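Local coordinates for protein oxidoreductase (Azotobacter vinelandii, PDB 7D5M) that binds NAD+ through a Rossmann-fold domain and, as a homologue of inositol dehydrogenase, probably catalyses NAD-dependent oxidation of a polyol or sugar-like substrate, at residues G18-N22 and R52-F56; L109-C113 and M344-E348; H209-S214 and G270-R274; L317-I321 and S334-R339. All blocks are in the same frame, centred on the assembly; numbering follows the deposited sequence.

Contact 1. Residues G18-N22 and R52-F56. With NAD (nicotinamide-adenine-dinucleotide), chain B.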
# COMPACT_ATOMS: atom_id res chain seq x y z
N GLY A 18 28.22 27.28 -8.28
CA GLY A 18 27.98 26.24 -7.27
C GLY A 18 27.72 24.91 -7.96
O GLY A 18 28.08 24.77 -9.14
N GLY A 19 27.10 23.98 -7.25
CA GLY A 19 26.86 22.62 -7.76
C GLY A 19 28.16 21.84 -7.90
O GLY A 19 28.22 20.95 -8.76
N GLY A 20 29.15 22.13 -7.07
CA GLY A 20 30.49 21.54 -7.16
C GLY A 20 30.54 20.09 -6.69
O GLY A 20 29.47 19.45 -6.46
N ARG A 21 31.76 19.57 -6.56
CA ARG A 21 32.07 18.13 -6.37
C ARG A 21 31.28 17.53 -5.21
O ARG A 21 30.81 16.39 -5.36
CB ARG A 21 33.55 17.93 -6.10
CG ARG A 21 33.98 16.47 -6.22
CD ARG A 21 35.45 16.35 -6.57
NE ARG A 21 36.25 16.58 -5.38
CZ ARG A 21 37.48 17.08 -5.39
NH1 ARG A 21 38.06 17.44 -6.53
NH2 ARG A 21 38.13 17.25 -4.25
N ASN A 22 31.15 18.25 -4.10
CA ASN A 22 30.55 17.69 -2.86
C ASN A 22 29.11 18.18 -2.68
O ASN A 22 28.56 17.90 -1.60
CB ASN A 22 31.44 18.00 -1.65
CG ASN A 22 32.83 17.43 -1.82
OD1 ASN A 22 32.98 16.33 -2.32
ND2 ASN A 22 33.85 18.20 -1.44
N ARG A 52 39.40 23.38 -6.12
CA ARG A 52 38.51 22.19 -6.17
C ARG A 52 37.44 22.40 -7.26
O ARG A 52 37.06 21.41 -7.92
CB ARG A 52 37.91 21.94 -4.79
CG ARG A 52 37.05 20.68 -4.70
CD ARG A 52 36.67 20.40 -3.26
NE ARG A 52 35.81 21.45 -2.74
CZ ARG A 52 35.69 21.78 -1.46
NH1 ARG A 52 36.39 21.13 -0.53
NH2 ARG A 52 34.89 22.77 -1.10
N GLY A 53 36.97 23.64 -7.46
CA GLY A 53 36.03 23.97 -8.55
C GLY A 53 36.62 23.64 -9.91
O GLY A 53 35.91 23.08 -10.75
N ARG A 54 37.89 23.98 -10.13
CA ARG A 54 38.56 23.75 -11.43
C ARG A 54 38.83 22.25 -11.60
O ARG A 54 38.60 21.73 -12.71
CB ARG A 54 39.86 24.55 -11.56
CG ARG A 54 40.57 24.32 -12.88
CD ARG A 54 41.70 25.29 -13.16
NE ARG A 54 41.19 26.64 -13.43
CZ ARG A 54 41.34 27.69 -12.62
NH1 ARG A 54 41.99 27.59 -11.47
NH2 ARG A 54 40.83 28.85 -12.98
N GLU A 55 39.34 21.57 -10.56
CA GLU A 55 39.54 20.10 -10.60
C GLU A 55 38.25 19.43 -11.08
O GLU A 55 38.31 18.55 -11.96
CB GLU A 55 39.90 19.52 -9.23
CG GLU A 55 41.32 19.80 -8.80
CD GLU A 55 41.57 19.40 -7.35
OE1 GLU A 55 40.79 18.59 -6.81
OE2 GLU A 55 42.54 19.91 -6.77
N PHE A 56 37.12 19.82 -10.49
CA PHE A 56 35.80 19.18 -10.75
C PHE A 56 35.32 19.56 -12.16
O PHE A 56 34.88 18.67 -12.91
CB PHE A 56 34.78 19.53 -9.67
CG PHE A 56 33.47 18.81 -9.81
CD1 PHE A 56 33.43 17.43 -9.87
CD2 PHE A 56 32.27 19.51 -9.87
CE1 PHE A 56 32.22 16.76 -10.01
CE2 PHE A 56 31.07 18.84 -9.99
CZ PHE A 56 31.05 17.46 -10.06
PA NAD B . 25.50 22.29 -0.77
O1A NAD B . 26.09 22.98 0.43
O2A NAD B . 25.37 20.80 -0.80
O5B NAD B . 26.31 22.77 -2.07
C5B NAD B . 26.81 24.13 -2.22
C4B NAD B . 27.76 24.14 -3.40
O4B NAD B . 28.01 25.51 -3.83
C3B NAD B . 29.15 23.55 -3.13
O3B NAD B . 29.64 22.93 -4.30
C2B NAD B . 29.95 24.80 -2.75
O2B NAD B . 31.35 24.67 -2.90
C1B NAD B . 29.39 25.77 -3.79
N9A NAD B . 29.56 27.18 -3.46
C8A NAD B . 29.28 27.78 -2.26
N7A NAD B . 29.45 29.08 -2.28
C5A NAD B . 29.85 29.36 -3.58
C6A NAD B . 30.17 30.57 -4.22
N6A NAD B . 30.11 31.76 -3.63
N1A NAD B . 30.52 30.50 -5.53
C2A NAD B . 30.56 29.29 -6.12
N3A NAD B . 30.27 28.09 -5.62
C4A NAD B . 29.92 28.19 -4.32
O3 NAD B . 24.03 22.88 -1.06
PN NAD B . 22.77 22.18 -1.82
O1N NAD B . 22.02 21.31 -0.85
O2N NAD B . 23.26 21.58 -3.10
O5D NAD B . 21.84 23.45 -2.13
C5D NAD B . 22.28 24.53 -2.96
C4D NAD B . 21.05 25.31 -3.33
O4D NAD B . 20.11 24.41 -3.97
C3D NAD B . 20.30 25.90 -2.13
O3D NAD B . 19.74 27.15 -2.50
C2D NAD B . 19.22 24.86 -1.84
O2D NAD B . 18.08 25.40 -1.19
C1D NAD B . 18.88 24.41 -3.26
N1N NAD B . 18.28 23.04 -3.35
C2N NAD B . 17.11 22.87 -4.06
C3N NAD B . 16.49 21.62 -4.13
C7N NAD B . 15.30 21.48 -5.04
O7N NAD B . 15.08 22.37 -5.87
N7N NAD B . 14.56 20.38 -4.93
C4N NAD B . 17.02 20.56 -3.37
C5N NAD B . 18.20 20.76 -2.65
C6N NAD B . 18.88 21.95 -2.78
O HOH W 1 34.00 21.30 -6.97

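Contact 2. Residues L109-C113 and M344-E348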
# COMPACT_ATOMS: atom_id res chain seq x y z
N LEU A 109 22.20 37.78 -19.09
CA LEU A 109 22.12 36.29 -19.10
C LEU A 109 20.74 35.85 -18.61
O LEU A 109 20.19 36.48 -17.70
CB LEU A 109 23.22 35.71 -18.21
CG LEU A 109 24.65 36.06 -18.60
CD1 LEU A 109 25.63 35.51 -17.57
CD2 LEU A 109 24.99 35.52 -19.99
N HIS A 110 20.21 34.77 -19.19
CA HIS A 110 19.08 34.01 -18.62
C HIS A 110 19.58 33.24 -17.39
O HIS A 110 20.79 32.92 -17.33
CB HIS A 110 18.45 33.08 -19.65
CG HIS A 110 18.03 33.76 -20.89
ND1 HIS A 110 16.92 34.57 -20.96
CD2 HIS A 110 18.59 33.76 -22.12
CE1 HIS A 110 16.78 35.01 -22.19
NE2 HIS A 110 17.81 34.54 -22.92
N VAL A 111 18.69 32.98 -16.45
CA VAL A 111 19.06 32.36 -15.16
C VAL A 111 18.10 31.22 -14.86
O VAL A 111 16.88 31.34 -15.14
CB VAL A 111 19.08 33.40 -14.02
CG1 VAL A 111 19.48 32.76 -12.70
CG2 VAL A 111 19.99 34.57 -14.35
N VAL A 112 18.65 30.14 -14.31
CA VAL A 112 17.87 29.16 -13.51
C VAL A 112 18.39 29.27 -12.08
O VAL A 112 19.58 28.97 -11.85
CB VAL A 112 17.98 27.73 -14.05
CG1 VAL A 112 17.16 26.78 -13.19
CG2 VAL A 112 17.55 27.65 -15.51
N CYS A 113 17.54 29.72 -11.18
CA CYS A 113 17.93 30.01 -9.78
C CYS A 113 17.34 28.94 -8.87
O CYS A 113 16.14 28.64 -8.97
CB CYS A 113 17.51 31.40 -9.33
SG CYS A 113 18.20 31.84 -7.71
N MET A 344 14.16 30.45 -23.25
CA MET A 344 15.37 31.28 -23.45
C MET A 344 15.57 31.49 -24.95
O MET A 344 15.76 32.66 -25.38
CB MET A 344 16.59 30.60 -22.83
CG MET A 344 16.51 30.55 -21.33
SD MET A 344 17.85 29.57 -20.64
CE MET A 344 17.36 29.55 -18.91
N ASP A 345 15.52 30.41 -25.72
CA ASP A 345 15.69 30.44 -27.20
C ASP A 345 14.57 31.28 -27.82
O ASP A 345 14.91 32.12 -28.69
CB ASP A 345 15.73 29.03 -27.79
CG ASP A 345 15.81 29.04 -29.30
OD1 ASP A 345 16.88 29.38 -29.82
OD2 ASP A 345 14.78 28.75 -29.93
N ALA A 346 13.32 31.09 -27.39
CA ALA A 346 12.13 31.82 -27.90
C ALA A 346 12.31 33.32 -27.61
O ALA A 346 11.88 34.14 -28.46
CB ALA A 346 10.86 31.30 -27.29
N THR A 347 12.91 33.67 -26.47
CA THR A 347 13.12 35.09 -26.07
C THR A 347 14.09 35.71 -27.08
O THR A 347 13.78 36.79 -27.62
CB THR A 347 13.57 35.20 -24.61
OG1 THR A 347 12.54 34.69 -23.76
CG2 THR A 347 13.89 36.62 -24.20
N GLU A 348 15.21 35.03 -27.34
CA GLU A 348 16.26 35.48 -28.30
C GLU A 348 15.64 35.66 -29.69
O GLU A 348 15.99 36.64 -30.36
CB GLU A 348 17.41 34.48 -28.38
CG GLU A 348 18.21 34.36 -27.09
CD GLU A 348 18.64 35.70 -26.50
OE1 GLU A 348 19.16 36.52 -27.28
OE2 GLU A 348 18.44 35.91 -25.29

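Contact 3. Residues H209-S214 and G270-R274. With NAD (nicotinamide-adenine-dinucleotide), chain B.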
# COMPACT_ATOMS: atom_id res chain seq x y z
N HIS A 209 7.74 23.71 -1.64
CA HIS A 209 7.60 22.73 -2.75
C HIS A 209 6.13 22.38 -2.98
O HIS A 209 5.62 22.58 -4.09
CB HIS A 209 8.49 21.51 -2.53
CG HIS A 209 9.89 21.70 -3.00
ND1 HIS A 209 10.19 22.03 -4.30
CD2 HIS A 209 11.06 21.59 -2.34
CE1 HIS A 209 11.51 22.09 -4.44
NE2 HIS A 209 12.07 21.84 -3.24
N PRO A 210 5.40 21.78 -2.01
CA PRO A 210 3.99 21.45 -2.23
C PRO A 210 3.12 22.71 -2.38
O PRO A 210 2.11 22.65 -3.04
CB PRO A 210 3.61 20.59 -1.02
CG PRO A 210 4.63 20.97 0.05
CD PRO A 210 5.90 21.29 -0.71
N LEU A 211 3.54 23.84 -1.78
CA LEU A 211 2.85 25.14 -2.01
C LEU A 211 2.86 25.44 -3.51
O LEU A 211 1.79 25.74 -4.08
CB LEU A 211 3.53 26.27 -1.23
CG LEU A 211 2.85 27.62 -1.39
CD1 LEU A 211 1.63 27.71 -0.48
CD2 LEU A 211 3.81 28.76 -1.10
N TYR A 212 4.02 25.33 -4.15
CA TYR A 212 4.11 25.59 -5.61
C TYR A 212 3.24 24.58 -6.38
O TYR A 212 2.53 24.99 -7.31
CB TYR A 212 5.55 25.59 -6.14
CG TYR A 212 5.53 25.87 -7.62
CD1 TYR A 212 5.12 27.11 -8.08
CD2 TYR A 212 5.84 24.89 -8.55
CE1 TYR A 212 5.03 27.38 -9.43
CE2 TYR A 212 5.75 25.15 -9.91
CZ TYR A 212 5.35 26.40 -10.35
OH TYR A 212 5.28 26.69 -11.69
N LEU A 213 3.24 23.30 -5.99
CA LEU A 213 2.34 22.32 -6.65
C LEU A 213 0.89 22.83 -6.56
O LEU A 213 0.19 22.72 -7.56
CB LEU A 213 2.49 20.94 -6.02
CG LEU A 213 3.88 20.32 -6.16
CD1 LEU A 213 3.89 18.93 -5.54
CD2 LEU A 213 4.33 20.25 -7.62
N SER A 214 0.45 23.37 -5.42
CA SER A 214 -0.94 23.87 -5.28
C SER A 214 -1.17 25.05 -6.23
O SER A 214 -2.29 25.17 -6.76
CB SER A 214 -1.30 24.23 -3.87
OG SER A 214 -0.72 25.48 -3.51
N GLY A 270 7.95 12.29 2.32
CA GLY A 270 6.61 12.64 2.80
C GLY A 270 6.14 13.94 2.21
O GLY A 270 5.56 14.74 2.94
N GLN A 271 6.40 14.18 0.92
CA GLN A 271 5.79 15.34 0.22
C GLN A 271 4.47 14.88 -0.41
O GLN A 271 4.50 14.05 -1.31
CB GLN A 271 6.70 15.95 -0.83
CG GLN A 271 6.09 17.21 -1.42
CD GLN A 271 6.84 17.81 -2.59
OE1 GLN A 271 6.44 18.86 -3.09
NE2 GLN A 271 7.91 17.16 -3.03
N LYS A 272 3.36 15.39 0.08
CA LYS A 272 2.02 14.99 -0.41
C LYS A 272 1.17 16.24 -0.61
O LYS A 272 1.33 17.22 0.14
CB LYS A 272 1.37 14.00 0.56
CG LYS A 272 2.21 12.77 0.89
CD LYS A 272 1.67 11.86 2.00
CE LYS A 272 2.22 10.45 1.88
NZ LYS A 272 2.00 9.64 3.10
N ILE A 273 0.29 16.19 -1.59
CA ILE A 273 -0.74 17.24 -1.77
C ILE A 273 -2.07 16.54 -2.03
O ILE A 273 -2.14 15.65 -2.88
CB ILE A 273 -0.38 18.25 -2.87
CG1 ILE A 273 -1.51 19.27 -3.05
CG2 ILE A 273 -0.01 17.58 -4.18
CD1 ILE A 273 -1.08 20.53 -3.74
N ARG A 274 -3.07 16.88 -1.23
CA ARG A 274 -4.45 16.37 -1.42
C ARG A 274 -5.33 17.58 -1.68
O ARG A 274 -5.35 18.50 -0.84
CB ARG A 274 -4.93 15.58 -0.20
CG ARG A 274 -6.31 14.98 -0.37
CD ARG A 274 -6.75 14.17 0.84
NE ARG A 274 -8.04 13.54 0.64
CZ ARG A 274 -8.26 12.39 0.01
NH1 ARG A 274 -7.26 11.69 -0.51
NH2 ARG A 274 -9.49 11.93 -0.10
PA NAD B . 25.50 22.29 -0.77
O1A NAD B . 26.09 22.98 0.43
O2A NAD B . 25.37 20.80 -0.80
O5B NAD B . 26.31 22.77 -2.07
C5B NAD B . 26.81 24.13 -2.22
C4B NAD B . 27.76 24.14 -3.40
O4B NAD B . 28.01 25.51 -3.83
C3B NAD B . 29.15 23.55 -3.13
O3B NAD B . 29.64 22.93 -4.30
C2B NAD B . 29.95 24.80 -2.75
O2B NAD B . 31.35 24.67 -2.90
C1B NAD B . 29.39 25.77 -3.79
N9A NAD B . 29.56 27.18 -3.46
C8A NAD B . 29.28 27.78 -2.26
N7A NAD B . 29.45 29.08 -2.28
C5A NAD B . 29.85 29.36 -3.58
C6A NAD B . 30.17 30.57 -4.22
N6A NAD B . 30.11 31.76 -3.63
N1A NAD B . 30.52 30.50 -5.53
C2A NAD B . 30.56 29.29 -6.12
N3A NAD B . 30.27 28.09 -5.62
C4A NAD B . 29.92 28.19 -4.32
O3 NAD B . 24.03 22.88 -1.06
PN NAD B . 22.77 22.18 -1.82
O1N NAD B . 22.02 21.31 -0.85
O2N NAD B . 23.26 21.58 -3.10
O5D NAD B . 21.84 23.45 -2.13
C5D NAD B . 22.28 24.53 -2.96
C4D NAD B . 21.05 25.31 -3.33
O4D NAD B . 20.11 24.41 -3.97
C3D NAD B . 20.30 25.90 -2.13
O3D NAD B . 19.74 27.15 -2.50
C2D NAD B . 19.22 24.86 -1.84
O2D NAD B . 18.08 25.40 -1.19
C1D NAD B . 18.88 24.41 -3.26
N1N NAD B . 18.28 23.04 -3.35
C2N NAD B . 17.11 22.87 -4.06
C3N NAD B . 16.49 21.62 -4.13
C7N NAD B . 15.30 21.48 -5.04
O7N NAD B . 15.08 22.37 -5.87
N7N NAD B . 14.56 20.38 -4.93
C4N NAD B . 17.02 20.56 -3.37
C5N NAD B . 18.20 20.76 -2.65
C6N NAD B . 18.88 21.95 -2.78

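Contact 4. Residues L317-I321 and S334-R339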
# COMPACT_ATOMS: atom_id res chain seq x y z
N LEU A 317 2.46 14.61 -22.91
CA LEU A 317 3.48 15.24 -23.81
C LEU A 317 4.89 14.78 -23.43
O LEU A 317 5.68 14.46 -24.33
CB LEU A 317 3.36 16.76 -23.71
CG LEU A 317 2.23 17.39 -24.52
CD1 LEU A 317 2.12 18.87 -24.19
CD2 LEU A 317 2.45 17.18 -26.02
N ASP A 318 5.20 14.71 -22.13
CA ASP A 318 6.60 14.53 -21.65
C ASP A 318 6.93 13.05 -21.38
O ASP A 318 8.05 12.80 -20.92
CB ASP A 318 6.87 15.40 -20.43
CG ASP A 318 6.89 16.89 -20.74
OD1 ASP A 318 6.98 17.25 -21.94
OD2 ASP A 318 6.82 17.68 -19.78
N ASP A 319 6.05 12.10 -21.71
CA ASP A 319 6.38 10.66 -21.50
C ASP A 319 7.63 10.31 -22.31
O ASP A 319 7.65 10.59 -23.52
CB ASP A 319 5.21 9.75 -21.85
CG ASP A 319 4.04 9.86 -20.90
OD1 ASP A 319 4.26 10.17 -19.70
OD2 ASP A 319 2.90 9.64 -21.36
N ARG A 320 8.64 9.74 -21.65
CA ARG A 320 9.93 9.33 -22.28
C ARG A 320 9.97 7.81 -22.46
O ARG A 320 10.81 7.32 -23.23
CB ARG A 320 11.10 9.81 -21.43
CG ARG A 320 11.20 11.33 -21.36
CD ARG A 320 11.94 11.83 -20.13
NE ARG A 320 11.84 13.27 -20.04
CZ ARG A 320 12.64 14.14 -20.66
NH1 ARG A 320 13.67 13.72 -21.38
NH2 ARG A 320 12.44 15.44 -20.52
N ILE A 321 9.06 7.10 -21.79
CA ILE A 321 8.90 5.63 -21.97
C ILE A 321 7.45 5.27 -21.63
O ILE A 321 6.78 6.04 -20.95
CB ILE A 321 9.94 4.88 -21.13
CG1 ILE A 321 10.05 3.41 -21.54
CG2 ILE A 321 9.65 5.08 -19.65
CD1 ILE A 321 11.29 2.70 -21.05
N SER A 334 14.18 17.24 -15.93
CA SER A 334 14.44 17.30 -17.39
C SER A 334 13.27 18.01 -18.09
O SER A 334 13.53 18.78 -19.04
CB SER A 334 14.69 15.94 -17.98
OG SER A 334 15.81 15.33 -17.36
N ASN A 335 12.04 17.76 -17.64
CA ASN A 335 10.82 18.38 -18.20
C ASN A 335 10.84 19.89 -17.95
O ASN A 335 10.41 20.64 -18.84
CB ASN A 335 9.57 17.69 -17.66
CG ASN A 335 9.49 16.26 -18.12
OD1 ASN A 335 10.05 15.93 -19.17
ND2 ASN A 335 8.79 15.42 -17.37
N LEU A 336 11.34 20.36 -16.80
CA LEU A 336 11.47 21.81 -16.56
C LEU A 336 12.59 22.37 -17.45
O LEU A 336 12.39 23.42 -18.06
CB LEU A 336 11.80 22.10 -15.10
CG LEU A 336 10.73 21.73 -14.07
CD1 LEU A 336 10.99 22.52 -12.80
CD2 LEU A 336 9.32 21.96 -14.58
N TYR A 337 13.75 21.70 -17.47
CA TYR A 337 14.97 22.27 -18.10
C TYR A 337 14.76 22.40 -19.61
O TYR A 337 15.25 23.39 -20.18
CB TYR A 337 16.23 21.49 -17.70
CG TYR A 337 17.09 22.20 -16.69
CD1 TYR A 337 17.98 23.18 -17.09
CD2 TYR A 337 17.01 21.93 -15.33
CE1 TYR A 337 18.79 23.85 -16.18
CE2 TYR A 337 17.82 22.59 -14.41
CZ TYR A 337 18.71 23.56 -14.84
OH TYR A 337 19.52 24.23 -13.96
N TYR A 338 14.07 21.48 -20.29
CA TYR A 338 13.87 21.65 -21.76
C TYR A 338 12.94 22.85 -21.97
O TYR A 338 13.14 23.57 -22.95
CB TYR A 338 13.42 20.39 -22.49
CG TYR A 338 11.93 20.17 -22.55
CD1 TYR A 338 11.12 20.96 -23.35
CD2 TYR A 338 11.34 19.15 -21.84
CE1 TYR A 338 9.75 20.78 -23.39
CE2 TYR A 338 9.96 18.94 -21.88
CZ TYR A 338 9.17 19.76 -22.66
OH TYR A 338 7.82 19.57 -22.71
N ARG A 339 11.98 23.07 -21.07
CA ARG A 339 11.07 24.24 -21.18
C ARG A 339 11.87 25.52 -20.94
O ARG A 339 11.64 26.53 -21.65
CB ARG A 339 9.89 24.11 -20.21
CG ARG A 339 8.90 23.02 -20.61
CD ARG A 339 7.81 22.95 -19.57
NE ARG A 339 6.65 22.16 -19.97
CZ ARG A 339 6.61 20.84 -20.02
NH1 ARG A 339 7.70 20.14 -19.73
NH2 ARG A 339 5.49 20.23 -20.37
O HOH W 2 9.32 12.73 -18.51
O HOH W 3 14.57 17.07 -21.61

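Contact 1. Residues G18-N22 and R52-F56
Arg21 NH1 donates to Glu55 OE1 at 3.0 Å, a salt bridge whose N-H...O hydrogen bond is nearly straight (172°), tying the loop to the exposed flank of helix 50-59. Gly20 N gives a hydrogen bond to NAD O3B, 2.9 Å away, holding the adenosine ribose. A water joins the two backbones, accepting from Arg21 N at 2.9 Å and making a weak bond to Arg52 O at 3.2 Å. This is the glycine-rich turn after the first strand of a Rossmann fold. Gly18 CA comes to 3.4 Å from NAD N3A, and a CB on Gly20 would clash with the ribose. The Arg52 guanidinium edge faces NAD O2B while its NE is paired with Asp47; Arg52 CD lies over one face of the Arg21 guanidinium, 3.6 Å from Arg21 NH2. Phe56 offers its ring face to Arg21: Arg21 CA sits 3.6 Å from the Phe56 centroid, almost on the normal, a CH-pi contact. Asn3 of a second subunit also packs on Phe56.

Contact 2. Residues L109-C113 and M344-E348
One polar bond spans this contact: His110 NE2 donates to Glu348 OE2 at 2.8 Å. It is a histidine-carboxylate pair, and both partners are engaged further, since His110 ND1 bonds to the backbone N of Val137 and Glu348 OE2 also forms a salt bridge with Arg136. The imidazole is therefore held at both nitrogens. Against the ring come the aliphatic parts of the helix. Met344 CG lies over one face, 4.0 Å from the His110 centroid, in a CH-pi contact, with Met344 SD oblique to the ring at 4.9 Å from the same centroid; at the ring edge, Thr347 CG2 is 3.9 Å from His110 CE1. The apolar contact continues along the strand, where the extended Met344 side chain brings its CE to 3.9 Å from Val112 CG2. Strand and helix run nearly antiparallel, at 159°, with their axes 10.8 Å apart at closest approach. Strand 110-113 is an inner strand of the parallel Rossmann sheet, between 87-91 and 138-140. Helix 329-349, from the C-terminal part of the chain, packs against it, Met344 also touching Ala87, while Val111 points away from that helix and packs on helix 97-106.

Contact 3. Residues H209-S214 and G270-R274
Ile273 reaches across to the helix backbone, its CD1 lying 3.6 Å from Ser214 N and 3.9 Å from Pro210 O, with Ser214 CB at 3.7 Å from the same CD1. Two residues earlier on the strand, Gln271 also points at the helix. Gln271 OE1 lies 3.4 Å from Pro210 CD and 3.5 Å from Leu213 CD1; Pro210 N, at 3.3 Å from that oxygen, has no hydrogen to give. The amide's other end is satisfied elsewhere, Gln271 NE2 bonding to Asp286. The contact is van der Waals in character. Lys272, between the two, points away and makes a cation-pi contact with Trp285. Helix and strand run 30° from parallel, their axes 8.6 Å apart at closest approach. At the kink within helix 202-217, His209 NE2 comes within 3.3 Å of NAD N7N, on the carboxamide, with Lys115 close by. A helix packed on one face of the large, mainly antiparallel sheet marks the GFO/IDH/MocA C-terminal domain, and the histidine beside the nicotinamide is consistent with the active site of inositol dehydrogenase-like members.

Contact 4. Residues L317-I321 and S334-R339
The stretch 317-321 is an irregular loop, and 334-339 is a run of helix 329-349 in which Tyr338 N bonds to Ser334 O at 3.0 Å. They come closest at Asp318 and Asn335, with CA atoms 6.7 Å apart; the direct hydrogen bonds between the segments are made by side chains. Asp318 is the central one. Asp318 OD1 accepts from Tyr338 OH at 2.6 Å, while Asp318 OD2 takes both NH1 and NH2 of Arg339, at 2.6 and 2.9 Å, in a salt bridge. Arg339 NH1 also bonds to Asn335 O at 2.9 Å, which folds the arginine back along its own helix. Next along, Arg320 NH2 donates to Asn335 OD1 at 2.8 Å. A weak bond runs from Arg320 NE to Asn335 OD1 at 3.3 Å. Over one face of the guanidinium lies Ser334 CB, 3.4 Å from Arg320 NH2. The remaining nitrogen, NH1, has its strongest partner in Asp36. A water accepts from Asn335 ND2 at 3.0 Å and donates to Asp318 O at 2.7 Å, linking helix side chain to loop backbone. Phe330 of a second subunit packs on Arg320, so the site borders a subunit interface. With both carboxylate oxygens and both arginines bonded, the contact is a largely buried charge network, in which Asp318 balances Arg339 and Asp36 balances Arg320, holding an irregular loop on a helix.

Contacts 1 and 3 address opposite ends of the same NAD: contact 1 meets the adenosine ribose and contact 3 the nicotinamide carboxamide, with centres 32 Å apart on opposite sides of the chain's centre. Contacts 2 and 4 share helix 329-349 and lie 17 Å apart between centres; they meet where Val112 CG1 packs on Tyr337 OH at 3.6 Å. Contact 2 joins the Rossmann and C-terminal parts of the chain, its Val112 side chain about 9 Å from NAD, while the Ser334 side chain of contact 4 is about 13 Å from it. Contacts 1 and 4 both touch the second subunit, although their centres are 27 Å apart.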